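Local coordinates for protein SMG-7 (Caenorhabditis elegans, PDB 3ZHE) that forms a heterodimer with SMG-5, built from 14-3-3-like domains, that is required for efficient nonsense-mediated mRNA decay, at residues G250-M264 against V284-L296. Sequence-based numbering, arbitrary orientation.
Sequences GEEAATSKEMIVPLM and VKTIWCTAYRSLL
Thr290, whose methyl CG2 packs against the backbone of Gly250 and Glu251, grips Thr286 O twice within its own helix: its N lies 3.0 Å and its OG1 3.1 Å from that oxygen. The hydroxyl donates from above the carbonyl plane, 41° out of it; with that group turned back on its own helix, CG2 is the part that meets the neighbour, 3.5 Å from Glu251 N. Gly250 lies beside this methyl, and without a side chain it lets the end of helix 243-253 come so near that its CA is 4.3 Å from the CA of Ile287. One turn on, Ala254 CB rests among Ala291, Ser294 and Leu295, 3.5 Å from Ala291 O.

Beyond the turn at 253-256, helix 257-264 crosses helix 284-296 at 143°, broadly antiparallel but well tilted, with larger side chains bridging the 11.6 Å between the axes of these segments. Trp288 starts off pointing away, but with CG anti to the backbone N (chi1 -160°) its six-membered ring returns to the contact. Leu263 CD2 meets the ring edge 3.6 Å from CE3, and Met264 CG lies in the ring plane, 3.4 Å from CH2. NE1 donates a hydrogen bond to Leu322 O, at the end of helix 313-322, which would hold the indole's rotation. A serine in place of Trp288 would probably open a gap beside Leu263 and Met264 and deprive Leu322 O of the indole N-H.

With no hydrogen bond between the segments, the union of these helices in the Est1-type helical domain rests on close backbone approach at one end and aliphatic-to-indole packing at the other.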
loop_
_atom_site.group_PDB
_atom_site.type_symbol
_atom_site.label_atom_id
_atom_site.label_comp_id
_atom_site.label_asym_id
_atom_site.label_seq_id
_atom_site.Cartn_x
_atom_site.Cartn_y
_atom_site.Cartn_z
ATOM N N GLY B 250 -31.182 -29.488 -2.894
ATOM C CA GLY B 250 -31.891 -28.299 -2.463
ATOM C C GLY B 250 -31.631 -28.008 -0.998
ATOM O O GLY B 250 -31.373 -26.860 -0.611
ATOM N N GLU B 251 -31.686 -29.062 -0.183
ATOM C CA GLU B 251 -31.426 -28.954 1.249
ATOM C C GLU B 251 -30.055 -28.341 1.524
ATOM O O GLU B 251 -29.898 -27.543 2.448
ATOM C CB GLU B 251 -31.532 -30.325 1.929
ATOM C CG GLU B 251 -32.926 -30.930 1.937
ATOM C CD GLU B 251 -32.957 -32.317 2.551
ATOM O OE1 GLU B 251 -32.160 -32.579 3.478
ATOM O OE2 GLU B 251 -33.771 -33.149 2.100
ATOM N N GLU B 252 -29.065 -28.711 0.714
ATOM C CA GLU B 252 -27.725 -28.149 0.858
ATOM C C GLU B 252 -27.641 -26.732 0.290
ATOM O O GLU B 252 -26.937 -25.876 0.829
ATOM C CB GLU B 252 -26.685 -29.052 0.188
ATOM C CG GLU B 252 -25.255 -28.527 0.264
ATOM C CD GLU B 252 -24.771 -28.352 1.690
ATOM O OE1 GLU B 252 -25.133 -29.183 2.549
ATOM O OE2 GLU B 252 -24.035 -27.377 1.949
ATOM N N ALA B 253 -28.373 -26.490 -0.792
ATOM C CA ALA B 253 -28.337 -25.212 -1.495
ATOM C C ALA B 253 -29.043 -24.118 -0.708
ATOM O O ALA B 253 -28.907 -22.934 -1.016
ATOM C CB ALA B 253 -28.956 -25.353 -2.877
ATOM N N ALA B 254 -29.803 -24.519 0.307
ATOM C CA ALA B 254 -30.465 -23.561 1.188
ATOM C C ALA B 254 -29.480 -22.642 1.922
ATOM O O ALA B 254 -29.857 -21.563 2.381
ATOM C CB ALA B 254 -31.352 -24.289 2.187
ATOM N N THR B 255 -28.222 -23.068 2.031
ATOM C CA THR B 255 -27.240 -22.333 2.827
ATOM C C THR B 255 -25.999 -21.879 2.056
ATOM O O THR B 255 -25.025 -21.432 2.661
ATOM C CB THR B 255 -26.752 -23.172 4.026
ATOM O OG1 THR B 255 -25.839 -24.178 3.567
ATOM C CG2 THR B 255 -27.922 -23.833 4.735
ATOM N N SER B 256 -26.026 -21.988 0.731
ATOM C CA SER B 256 -24.850 -21.642 -0.062
ATOM C C SER B 256 -25.175 -20.856 -1.331
ATOM O O SER B 256 -25.878 -21.345 -2.217
ATOM C CB SER B 256 -24.048 -22.899 -0.411
ATOM O OG SER B 256 -23.567 -23.538 0.759
ATOM N N LYS B 257 -24.647 -19.638 -1.407
ATOM C CA LYS B 257 -24.805 -18.784 -2.580
ATOM C C LYS B 257 -24.130 -19.399 -3.802
ATOM O O LYS B 257 -24.503 -19.113 -4.941
ATOM C CB LYS B 257 -24.203 -17.401 -2.310
ATOM C CG LYS B 257 -22.699 -17.429 -2.053
ATOM C CD LYS B 257 -22.102 -16.040 -1.884
ATOM C CE LYS B 257 -20.603 -16.132 -1.620
ATOM N NZ LYS B 257 -19.960 -14.802 -1.430
ATOM N N GLU B 258 -23.140 -20.252 -3.556
ATOM C CA GLU B 258 -22.340 -20.852 -4.621
ATOM C C GLU B 258 -23.103 -21.950 -5.362
ATOM O O GLU B 258 -22.578 -22.578 -6.282
ATOM C CB GLU B 258 -21.027 -21.389 -4.049
ATOM C CG GLU B 258 -20.231 -20.338 -3.286
ATOM C CD GLU B 258 -18.971 -20.889 -2.648
ATOM O OE1 GLU B 258 -18.749 -22.117 -2.709
ATOM O OE2 GLU B 258 -18.200 -20.087 -2.081
ATOM N N MET B 259 -24.344 -22.171 -4.944
ATOM C CA MET B 259 -25.250 -23.084 -5.625
ATOM C C MET B 259 -26.453 -22.310 -6.154
ATOM O O MET B 259 -26.952 -22.585 -7.246
ATOM C CB MET B 259 -25.719 -24.192 -4.678
ATOM C CG MET B 259 -24.659 -25.225 -4.328
ATOM S SD MET B 259 -25.332 -26.573 -3.335
ATOM C CE MET B 259 -23.875 -27.589 -3.093
ATOM N N ILE B 260 -26.909 -21.335 -5.372
ATOM C CA ILE B 260 -28.064 -20.521 -5.738
ATOM C C ILE B 260 -27.780 -19.620 -6.937
ATOM O O ILE B 260 -28.555 -19.591 -7.894
ATOM C CB ILE B 260 -28.550 -19.665 -4.551
ATOM C CG1 ILE B 260 -29.083 -20.565 -3.432
ATOM C CG2 ILE B 260 -29.621 -18.679 -5.002
ATOM C CD1 ILE B 260 -30.166 -21.524 -3.885
ATOM N N VAL B 261 -26.669 -18.888 -6.881
ATOM C CA VAL B 261 -26.279 -17.994 -7.974
ATOM C C VAL B 261 -26.097 -18.691 -9.334
ATOM O O VAL B 261 -26.642 -18.221 -10.336
ATOM C CB VAL B 261 -25.037 -17.130 -7.611
ATOM C CG1 VAL B 261 -24.373 -16.578 -8.864
ATOM C CG2 VAL B 261 -25.429 -16.005 -6.668
ATOM N N PRO B 262 -25.346 -19.810 -9.380
ATOM C CA PRO B 262 -25.234 -20.506 -10.668
ATOM C C PRO B 262 -26.575 -21.057 -11.149
ATOM O O PRO B 262 -26.790 -21.182 -12.354
ATOM C CB PRO B 262 -24.279 -21.664 -10.359
ATOM C CG PRO B 262 -23.513 -21.219 -9.168
ATOM C CD PRO B 262 -24.486 -20.432 -8.356
ATOM N N LEU B 263 -27.462 -21.381 -10.212
ATOM C CA LEU B 263 -28.770 -21.923 -10.559
ATOM C C LEU B 263 -29.642 -20.861 -11.224
ATOM O O LEU B 263 -30.392 -21.160 -12.154
ATOM C CB LEU B 263 -29.466 -22.497 -9.321
ATOM C CG LEU B 263 -30.622 -23.466 -9.584
ATOM C CD1 LEU B 263 -30.154 -24.635 -10.438
ATOM C CD2 LEU B 263 -31.220 -23.963 -8.275
ATOM N N MET B 264 -29.533 -19.622 -10.749
ATOM C CA MET B 264 -30.259 -18.501 -11.343
ATOM C C MET B 264 -29.884 -18.314 -12.806
ATOM O O MET B 264 -30.752 -18.164 -13.666
ATOM C CB MET B 264 -29.964 -17.202 -10.591
ATOM C CG MET B 264 -30.522 -17.138 -9.185
ATOM S SD MET B 264 -30.388 -15.489 -8.464
ATOM C CE MET B 264 -31.230 -14.503 -9.700
ATOM N N VAL B 284 -35.083 -27.615 -11.805
ATOM C CA VAL B 284 -34.723 -26.360 -11.152
ATOM C C VAL B 284 -35.761 -25.960 -10.108
ATOM O O VAL B 284 -35.413 -25.524 -9.014
ATOM C CB VAL B 284 -34.562 -25.220 -12.181
ATOM C CG1 VAL B 284 -34.294 -23.894 -11.481
ATOM C CG2 VAL B 284 -33.445 -25.544 -13.161
ATOM N N LYS B 285 -37.034 -26.132 -10.449
ATOM C CA LYS B 285 -38.132 -25.802 -9.550
ATOM C C LYS B 285 -38.079 -26.650 -8.287
ATOM O O LYS B 285 -38.271 -26.142 -7.182
ATOM C CB LYS B 285 -39.477 -25.999 -10.252
ATOM N N THR B 286 -37.819 -27.943 -8.457
ATOM C CA THR B 286 -37.697 -28.851 -7.319
ATOM C C THR B 286 -36.598 -28.390 -6.366
ATOM O O THR B 286 -36.849 -28.161 -5.169
ATOM C CB THR B 286 -37.399 -30.294 -7.775
ATOM O OG1 THR B 286 -38.430 -30.739 -8.663
ATOM C CG2 THR B 286 -37.329 -31.234 -6.580
ATOM N N ILE B 287 -35.386 -28.242 -6.901
ATOM C CA ILE B 287 -34.251 -27.804 -6.080
ATOM C C ILE B 287 -34.534 -26.479 -5.369
ATOM O O ILE B 287 -34.383 -26.360 -4.145
ATOM C CB ILE B 287 -32.970 -27.646 -6.923
ATOM C CG1 ILE B 287 -32.567 -28.985 -7.540
ATOM C CG2 ILE B 287 -31.836 -27.084 -6.075
ATOM C CD1 ILE B 287 -31.292 -28.921 -8.351
ATOM N N TRP B 288 -34.953 -25.498 -6.161
ATOM C CA TRP B 288 -35.263 -24.153 -5.691
ATOM C C TRP B 288 -36.260 -24.161 -4.537
ATOM O O TRP B 288 -36.019 -23.551 -3.496
ATOM C CB TRP B 288 -35.829 -23.333 -6.848
ATOM C CG TRP B 288 -35.747 -21.860 -6.661
ATOM C CD1 TRP B 288 -36.680 -21.055 -6.079
ATOM C CD2 TRP B 288 -34.677 -21.004 -7.075
ATOM N NE1 TRP B 288 -36.255 -19.749 -6.099
ATOM C CE2 TRP B 288 -35.027 -19.692 -6.705
ATOM C CE3 TRP B 288 -33.456 -21.222 -7.719
ATOM C CZ2 TRP B 288 -34.200 -18.602 -6.959
ATOM C CZ3 TRP B 288 -32.636 -20.138 -7.968
ATOM C CH2 TRP B 288 -33.012 -18.845 -7.588
ATOM N N CYS B 289 -37.378 -24.856 -4.729
ATOM C CA CYS B 289 -38.419 -24.919 -3.707
ATOM C C CYS B 289 -37.949 -25.621 -2.437
ATOM O O CYS B 289 -38.262 -25.176 -1.328
ATOM C CB CYS B 289 -39.683 -25.588 -4.253
ATOM S SG CYS B 289 -40.675 -24.525 -5.325
ATOM N N THR B 290 -37.204 -26.713 -2.595
ATOM C CA THR B 290 -36.641 -27.404 -1.435
ATOM C C THR B 290 -35.775 -26.449 -0.610
ATOM O O THR B 290 -35.931 -26.336 0.618
ATOM C CB THR B 290 -35.806 -28.630 -1.851
ATOM O OG1 THR B 290 -36.663 -29.618 -2.439
ATOM C CG2 THR B 290 -35.102 -29.233 -0.645
ATOM N N ALA B 291 -34.879 -25.751 -1.303
ATOM C CA ALA B 291 -34.017 -24.756 -0.672
ATOM C C ALA B 291 -34.829 -23.675 0.042
ATOM O O ALA B 291 -34.505 -23.285 1.166
ATOM C CB ALA B 291 -33.089 -24.133 -1.701
ATOM N N TYR B 292 -35.882 -23.203 -0.619
ATOM C CA TYR B 292 -36.759 -22.175 -0.061
ATOM C C TYR B 292 -37.370 -22.641 1.258
ATOM O O TYR B 292 -37.344 -21.917 2.257
ATOM C CB TYR B 292 -37.857 -21.817 -1.070
ATOM C CG TYR B 292 -38.737 -20.651 -0.668
ATOM C CD1 TYR B 292 -38.192 -19.401 -0.400
ATOM C CD2 TYR B 292 -40.116 -20.794 -0.584
ATOM C CE1 TYR B 292 -38.996 -18.331 -0.042
ATOM C CE2 TYR B 292 -40.927 -19.731 -0.229
ATOM C CZ TYR B 292 -40.362 -18.503 0.041
ATOM O OH TYR B 292 -41.166 -17.443 0.396
ATOM N N ARG B 293 -37.903 -23.859 1.254
ATOM C CA ARG B 293 -38.472 -24.464 2.456
ATOM C C ARG B 293 -37.461 -24.532 3.597
ATOM O O ARG B 293 -37.696 -23.991 4.686
ATOM C CB ARG B 293 -38.978 -25.873 2.146
ATOM C CG ARG B 293 -40.268 -25.925 1.350
ATOM C CD ARG B 293 -40.452 -27.295 0.720
ATOM N NE ARG B 293 -41.859 -27.642 0.552
ATOM C CZ ARG B 293 -42.287 -28.727 -0.085
ATOM N NH1 ARG B 293 -41.416 -29.568 -0.625
ATOM N NH2 ARG B 293 -43.587 -28.968 -0.189
ATOM N N SER B 294 -36.337 -25.198 3.337
ATOM C CA SER B 294 -35.306 -25.386 4.359
ATOM C C SER B 294 -34.822 -24.059 4.948
ATOM O O SER B 294 -34.725 -23.905 6.171
ATOM C CB SER B 294 -34.126 -26.178 3.788
ATOM O OG SER B 294 -33.096 -26.336 4.749
ATOM N N LEU B 295 -34.530 -23.102 4.071
ATOM C CA LEU B 295 -34.058 -21.788 4.497
ATOM C C LEU B 295 -35.103 -21.064 5.340
ATOM O O LEU B 295 -34.778 -20.468 6.369
ATOM C CB LEU B 295 -33.677 -20.935 3.285
ATOM C CG LEU B 295 -33.072 -19.565 3.592
ATOM C CD1 LEU B 295 -31.787 -19.725 4.381
ATOM C CD2 LEU B 295 -32.820 -18.792 2.311
ATOM N N LEU B 296 -36.357 -21.122 4.896
ATOM C CA LEU B 296 -37.461 -20.541 5.653
ATOM C C LEU B 296 -37.498 -21.107 7.068
ATOM O O LEU B 296 -37.576 -20.355 8.042
ATOM C CB LEU B 296 -38.790 -20.807 4.944
ATOM C CG LEU B 296 -39.597 -19.587 4.496
ATOM C CD1 LEU B 296 -38.685 -18.480 3.985
ATOM C CD2 LEU B 296 -40.592 -19.994 3.423
#